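Local coordinates for putative branched-chain amino acid transport system substrate-binding protein (Rhodopseudomonas palustris, PDB 4FB4) that binds caffeic acid in the cleft between its two lobes and probably delivers such small aromatic acids to an ABC-type uptake system, at residues P80-V85 / A100-T105. Numbering follows the deposited sequence.
With DHC (caffeic acid), chain B.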
loop_
_atom_site.group_PDB
_atom_site.type_symbol
_atom_site.label_atom_id
_atom_site.label_comp_id
_atom_site.label_asym_id
_atom_site.label_seq_id
_atom_site.Cartn_x
_atom_site.Cartn_y
_atom_site.Cartn_z
ATOM N N PRO A 80 -5.726 -9.658 1.079
ATOM C CA PRO A 80 -6.381 -10.940 0.588
ATOM C C PRO A 80 -7.049 -10.852 -0.777
ATOM O O PRO A 80 -6.838 -11.768 -1.603
ATOM C CB PRO A 80 -7.375 -11.317 1.715
ATOM C CG PRO A 80 -6.810 -10.595 2.931
ATOM C CD PRO A 80 -6.174 -9.324 2.436
ATOM N N PRO A 81 -7.827 -9.770 -1.051
ATOM C CA PRO A 81 -8.338 -9.679 -2.402
ATOM C C PRO A 81 -7.255 -9.379 -3.443
ATOM O O PRO A 81 -7.425 -9.716 -4.590
ATOM C CB PRO A 81 -9.384 -8.549 -2.340
ATOM C CG PRO A 81 -9.053 -7.769 -1.102
ATOM C CD PRO A 81 -8.441 -8.774 -0.158
ATOM N N THR A 82 -6.143 -8.752 -3.038
ATOM C CA THR A 82 -5.067 -8.479 -3.949
ATOM C C THR A 82 -4.426 -9.776 -4.431
ATOM O O THR A 82 -4.071 -9.898 -5.624
ATOM C CB THR A 82 -4.046 -7.494 -3.350
ATOM O OG1 THR A 82 -4.769 -6.275 -3.083
ATOM C CG2 THR A 82 -2.914 -7.187 -4.355
ATOM N N VAL A 83 -4.278 -10.726 -3.529
ATOM C CA VAL A 83 -3.796 -12.043 -3.890
ATOM C C VAL A 83 -4.722 -12.709 -4.892
ATOM O O VAL A 83 -4.290 -13.316 -5.910
ATOM C CB VAL A 83 -3.636 -12.922 -2.643
ATOM C CG1 VAL A 83 -3.463 -14.380 -3.031
ATOM C CG2 VAL A 83 -2.482 -12.395 -1.740
ATOM N N ALA A 84 -6.020 -12.626 -4.621
ATOM C CA ALA A 84 -7.023 -13.121 -5.579
ATOM C C ALA A 84 -6.907 -12.488 -6.983
ATOM O O ALA A 84 -6.908 -13.216 -7.984
ATOM C CB ALA A 84 -8.443 -12.921 -5.010
ATOM N N VAL A 85 -6.762 -11.147 -7.079
ATOM C CA VAL A 85 -6.626 -10.472 -8.363
ATOM C C VAL A 85 -5.384 -10.971 -9.106
ATOM O O VAL A 85 -5.436 -11.308 -10.346
ATOM C CB VAL A 85 -6.604 -8.938 -8.193
ATOM C CG1 VAL A 85 -6.356 -8.219 -9.534
ATOM C CG2 VAL A 85 -7.949 -8.483 -7.564
ATOM N N ALA A 100 -2.179 -3.007 -2.906
ATOM C CA ALA A 100 -1.887 -3.425 -1.539
ATOM C C ALA A 100 -0.642 -4.323 -1.611
ATOM O O ALA A 100 -0.322 -4.878 -2.675
ATOM C CB ALA A 100 -3.071 -4.179 -0.918
ATOM N N PRO A 101 0.113 -4.416 -0.509
ATOM C CA PRO A 101 1.257 -5.280 -0.560
ATOM C C PRO A 101 0.748 -6.730 -0.715
ATOM O O PRO A 101 -0.385 -7.082 -0.326
ATOM C CB PRO A 101 1.953 -5.069 0.800
ATOM C CG PRO A 101 1.352 -3.875 1.403
ATOM C CD PRO A 101 -0.014 -3.732 0.810
ATOM N N LEU A 102 1.522 -7.556 -1.359
ATOM C CA LEU A 102 1.184 -8.946 -1.385
ATOM C C LEU A 102 2.429 -9.738 -1.522
ATOM O O LEU A 102 3.428 -9.203 -2.006
ATOM C CB LEU A 102 0.267 -9.260 -2.543
ATOM C CG LEU A 102 0.885 -9.400 -3.919
ATOM C CD1 LEU A 102 -0.111 -10.261 -4.672
ATOM C CD2 LEU A 102 1.090 -8.005 -4.488
ATOM N N PRO A 103 2.361 -11.005 -1.092
ATOM C CA PRO A 103 3.441 -11.947 -1.229
ATOM C C PRO A 103 3.613 -12.339 -2.684
ATOM O O PRO A 103 2.742 -12.952 -3.293
ATOM C CB PRO A 103 3.028 -13.165 -0.370
ATOM C CG PRO A 103 1.602 -12.937 0.021
ATOM C CD PRO A 103 1.184 -11.556 -0.380
ATOM N N ILE A 104 4.757 -11.971 -3.219
ATOM C CA ILE A 104 5.153 -12.393 -4.560
ATOM C C ILE A 104 5.686 -13.815 -4.489
ATOM O O ILE A 104 6.622 -14.118 -3.734
ATOM C CB ILE A 104 6.288 -11.503 -5.062
ATOM C CG1 ILE A 104 5.778 -10.058 -5.243
ATOM C CG2 ILE A 104 6.946 -12.085 -6.329
ATOM C CD1 ILE A 104 4.398 -9.862 -5.836
ATOM N N THR A 105 5.065 -14.707 -5.211
ATOM C CA THR A 105 5.610 -16.029 -5.352
ATOM C C THR A 105 5.864 -16.154 -6.827
ATOM O O THR A 105 5.409 -15.302 -7.577
ATOM C CB THR A 105 4.573 -17.043 -4.936
ATOM O OG1 THR A 105 3.386 -16.812 -5.717
ATOM C CG2 THR A 105 4.288 -16.884 -3.420
HETATM C C1 DHC B . -3.846 -4.967 4.322
HETATM O O1 DHC B . -3.953 -6.095 3.832
HETATM C C2 DHC B . -2.730 -4.044 3.991
HETATM C C3 DHC B . -3.085 -2.859 3.546
HETATM C "C1'" DHC B . -2.082 -1.831 3.029
HETATM C "C2'" DHC B . -2.487 -0.995 2.006
HETATM C "C3'" DHC B . -1.629 -0.064 1.467
HETATM C "C4'" DHC B . -0.256 0.084 1.949
HETATM C "C5'" DHC B . 0.162 -0.779 2.963
HETATM C "C6'" DHC B . -0.767 -1.724 3.468
HETATM O "O4'" DHC B . 0.539 1.039 1.386
HETATM O "O3'" DHC B . -2.106 0.752 0.490
HETATM O O2 DHC B . -4.749 -4.495 5.050
#
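Thr-82 presses its side chain against Ala-100 and Leu-102, joining the first turns of helix 79-92 to the loop that leaves strand 96-98. Both elements belong to one lobe of the two-lobed periplasmic binding protein fold; helix 79-92 packs beside the lobe's mixed sheet, and the loop after strand 96-98 leads to the ligand cleft. The tight part is centred on the buried threonine, whose two branches serve different neighbours. OG1 of Thr-82 lies 3.5 Å from CB of Ala-100, a residue small enough to let the helix settle close; the hydroxyl itself is hydrogen-bonded to Ser-76 N and Val-78 O, just ahead of the helix. At a chi1 of -61° OG1 stands beside the backbone N, which leaves CG2 anti to that N and aimed at the loop. CG2 of Thr-82 comes within 4.1 Å of Leu-102 CD2, the side chains of Thr-82 and Leu-102 crossing nearly at right angles. A valine in place of Thr-82 would probably leave Ser-76 N and Val-78 O without the hydroxyl they share. Leucine suits position 102 because its forked end spreads along the helix: CD2 meets the threonine while CD1 of Leu-102 comes 4.2 Å from the CA of Val-83. On the partly exposed side less surface is covered and few atoms touch. There CG2 of Val-83 lies 4.0 Å from CD of Pro-103, the two side chains crossing at about a right angle, and Arg-108 of the next helix also touches the valine. At the cleft end, Thr-79 hydrogen-bonds Pro-101 O and gives its backbone N to caffeic acid, tying loop, helix start and ligand together. The rigid ring of Pro-101 makes an apolar wall for the ligand's aromatic ring, its CD standing 3.4 Å from C6' of caffeic acid.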